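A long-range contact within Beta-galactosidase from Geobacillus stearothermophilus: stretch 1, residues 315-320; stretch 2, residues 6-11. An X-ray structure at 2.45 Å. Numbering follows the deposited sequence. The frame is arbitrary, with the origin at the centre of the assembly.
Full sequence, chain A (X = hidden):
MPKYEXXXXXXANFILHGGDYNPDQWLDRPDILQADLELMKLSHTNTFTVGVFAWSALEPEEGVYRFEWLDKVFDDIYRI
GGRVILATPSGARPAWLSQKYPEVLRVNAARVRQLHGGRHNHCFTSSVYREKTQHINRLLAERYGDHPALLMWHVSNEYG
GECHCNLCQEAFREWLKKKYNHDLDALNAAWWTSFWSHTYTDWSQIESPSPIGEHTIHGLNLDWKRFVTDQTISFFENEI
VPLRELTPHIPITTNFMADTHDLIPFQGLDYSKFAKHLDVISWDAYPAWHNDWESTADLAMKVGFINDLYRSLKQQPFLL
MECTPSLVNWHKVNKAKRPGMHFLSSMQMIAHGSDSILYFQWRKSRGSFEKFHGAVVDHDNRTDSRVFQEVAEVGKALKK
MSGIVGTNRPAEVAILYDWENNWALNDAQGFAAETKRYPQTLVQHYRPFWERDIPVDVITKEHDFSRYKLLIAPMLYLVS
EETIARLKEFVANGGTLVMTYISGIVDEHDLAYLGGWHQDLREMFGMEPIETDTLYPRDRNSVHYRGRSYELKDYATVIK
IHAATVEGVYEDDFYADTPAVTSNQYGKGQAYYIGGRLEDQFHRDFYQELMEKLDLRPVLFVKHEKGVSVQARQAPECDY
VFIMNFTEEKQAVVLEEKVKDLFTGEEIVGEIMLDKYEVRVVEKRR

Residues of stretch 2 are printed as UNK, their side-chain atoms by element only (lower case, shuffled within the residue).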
# COMPACT_ATOMS: atom_id res chain seq x y z
N GLN A 315 -14.53 -33.53 -18.49
CA GLN A 315 -15.53 -34.52 -18.09
C GLN A 315 -14.93 -35.92 -17.99
O GLN A 315 -15.46 -36.89 -18.54
CB GLN A 315 -16.71 -34.49 -19.08
CG GLN A 315 -17.60 -33.25 -18.96
CD GLN A 315 -18.60 -33.33 -17.80
OE1 GLN A 315 -19.74 -33.79 -17.96
NE2 GLN A 315 -18.19 -32.87 -16.63
N GLN A 316 -13.80 -35.99 -17.30
CA GLN A 316 -13.04 -37.22 -17.11
C GLN A 316 -12.22 -37.05 -15.83
O GLN A 316 -12.16 -35.95 -15.29
CB GLN A 316 -12.15 -37.49 -18.33
CG GLN A 316 -11.07 -36.43 -18.49
CD GLN A 316 -10.12 -36.69 -19.65
OE1 GLN A 316 -10.37 -37.52 -20.52
NE2 GLN A 316 -9.01 -35.95 -19.66
N PRO A 317 -11.58 -38.13 -15.34
CA PRO A 317 -10.76 -37.89 -14.14
C PRO A 317 -9.64 -36.87 -14.38
O PRO A 317 -9.14 -36.76 -15.50
CB PRO A 317 -10.17 -39.27 -13.84
CG PRO A 317 -11.10 -40.23 -14.49
CD PRO A 317 -11.61 -39.55 -15.71
N PHE A 318 -9.27 -36.12 -13.35
CA PHE A 318 -8.15 -35.19 -13.46
C PHE A 318 -6.98 -35.69 -12.63
O PHE A 318 -7.08 -36.66 -11.91
CB PHE A 318 -8.57 -33.77 -13.02
CG PHE A 318 -8.78 -33.63 -11.53
CD1 PHE A 318 -10.03 -33.86 -10.96
CD2 PHE A 318 -7.73 -33.25 -10.69
CE1 PHE A 318 -10.23 -33.73 -9.60
CE2 PHE A 318 -7.92 -33.11 -9.32
CZ PHE A 318 -9.18 -33.35 -8.77
N LEU A 319 -5.84 -35.02 -12.74
CA LEU A 319 -4.68 -35.43 -11.98
C LEU A 319 -4.21 -34.30 -11.07
O LEU A 319 -3.86 -33.22 -11.53
CB LEU A 319 -3.56 -35.90 -12.92
CG LEU A 319 -3.87 -37.18 -13.73
CD1 LEU A 319 -2.91 -37.38 -14.90
CD2 LEU A 319 -3.90 -38.43 -12.85
N LEU A 320 -4.25 -34.54 -9.77
CA LEU A 320 -3.60 -33.63 -8.85
C LEU A 320 -2.11 -33.73 -9.11
O LEU A 320 -1.50 -34.77 -8.88
CB LEU A 320 -3.92 -33.97 -7.40
CG LEU A 320 -3.27 -33.03 -6.38
CD1 LEU A 320 -3.78 -31.62 -6.61
CD2 LEU A 320 -3.56 -33.50 -4.95
N UNK A 6 -15.56 -46.76 -17.10
CA UNK A 6 -14.30 -46.12 -16.74
C UNK A 6 -13.65 -45.48 -17.95
O UNK A 6 -13.75 -45.98 -19.07
n UNK A 6 -13.05 -49.03 -12.84
n UNK A 6 -14.68 -50.60 -13.31
c UNK A 6 -13.34 -47.12 -16.10
c UNK A 6 -13.76 -47.59 -14.72
c UNK A 6 -13.93 -49.94 -12.43
n UNK A 6 -14.05 -50.20 -11.13
c UNK A 6 -12.82 -48.67 -14.24
N UNK A 7 -12.99 -44.35 -17.73
CA UNK A 7 -12.22 -43.70 -18.78
C UNK A 7 -10.84 -43.37 -18.21
O UNK A 7 -10.69 -42.45 -17.41
o UNK A 7 -13.05 -41.49 -18.23
c UNK A 7 -14.33 -42.77 -19.81
c UNK A 7 -12.93 -42.44 -19.29
N UNK A 8 -9.84 -44.14 -18.62
CA UNK A 8 -8.49 -44.00 -18.08
C UNK A 8 -7.72 -42.87 -18.76
O UNK A 8 -7.72 -42.76 -19.99
c UNK A 8 -9.40 -48.58 -15.97
o UNK A 8 -9.93 -49.63 -15.25
c UNK A 8 -8.33 -47.86 -15.45
c UNK A 8 -9.92 -48.26 -17.20
c UNK A 8 -8.32 -46.46 -17.42
c UNK A 8 -7.80 -46.81 -16.18
c UNK A 8 -9.38 -47.20 -17.92
c UNK A 8 -7.73 -45.31 -18.22
N UNK A 9 -7.06 -42.03 -17.97
CA UNK A 9 -6.37 -40.88 -18.53
C UNK A 9 -4.90 -41.21 -18.82
O UNK A 9 -4.27 -40.55 -19.65
c UNK A 9 -7.91 -39.16 -17.48
c UNK A 9 -6.46 -39.63 -17.60
o UNK A 9 -5.95 -39.95 -16.30
N UNK A 10 -4.37 -42.22 -18.14
CA UNK A 10 -3.02 -42.71 -18.44
C UNK A 10 -3.02 -44.22 -18.53
O UNK A 10 -4.04 -44.87 -18.31
o UNK A 10 -1.92 -43.28 -16.34
c UNK A 10 -2.30 -40.97 -16.77
c UNK A 10 -1.97 -42.30 -17.37
N UNK A 11 -1.84 -44.76 -18.83
CA UNK A 11 -1.64 -46.20 -18.95
C UNK A 11 -1.63 -46.89 -17.58
O UNK A 11 -1.56 -48.11 -17.49
c UNK A 11 -1.13 -47.74 -21.72
c UNK A 11 -0.29 -47.79 -20.45
o UNK A 11 -1.50 -46.66 -22.19
c UNK A 11 -0.32 -46.48 -19.69
n UNK A 11 -1.44 -48.91 -22.27

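Position 6 has seven side-chain atoms: three carbons in a row, a nitrogen, then a carbon carrying two more nitrogens. That is an unbranched chain ending in a guanidinium group. Its CA-to-CB bond points away from stretch 1, and no side-chain atom comes near it. The residue is arginine, R6. Its guanidinium nitrogens are hydrogen-bonded elsewhere in the structure.

Position 7 has three side-chain atoms: one carbon carrying an oxygen and a second carbon. This is a beta-branched side chain with a hydroxyl. The CA-to-CB bond points toward stretch 1, and the side-chain oxygen lies near P317 and Q316. The residue is threonine, T7. Its OG1 is 3.5 Å from CD of P317 and 4.1 Å from CB of Q316. The OG1 hydroxyl finds its hydrogen bond elsewhere in the structure. The backbone also takes part: O of T7 is 3.5 Å from CD of P317.

Position 8 has eight side-chain atoms: one carbon, then a six-carbon ring bearing one oxygen. The CA-to-CB bond points away, and the ring touches nothing on stretch 1. A phenol ring identifies tyrosine, Y8.

Position 9 again has one carbon carrying an oxygen and a carbon. Its CA-to-CB bond points toward stretch 1, where the side chain meets Q316, P317 and L319. The residue is threonine, T9. Its CG2 is 3.3 Å from O of P317 and 4.0 Å from CD of Q316. Its OG1 is 4.2 Å from CD1 of L319.

Position 10 repeats the pattern: one carbon bearing an oxygen and a carbon. Its CA-to-CB bond points sideways, and it touches only L319. The residue is threonine, T10. Its CG2 is 4.1 Å from CD1 of L319, a contact between two methyl groups.

Position 11 has five side-chain atoms: three carbons, the third carrying an oxygen and a nitrogen. This is a carboxamide at the end of a two-carbon arm. It is out of reach of stretch 1. The residue is glutamine, Q11.

The contact works by packing. No hydrogen bond joins the stretches, and the buried surface is small, 249 Å² over both sides. T9 contributes most, with its methyl group against the backbone and side chains of stretch 1. The CA-to-CB bonds of Q316, P317, L319, T7 and T9 point toward the other stretch; those of F318, R6 and Y8 point away. The touching residues lie at least 307 positions apart in the chain.

Stretch 2 6-11: RTYTTQ
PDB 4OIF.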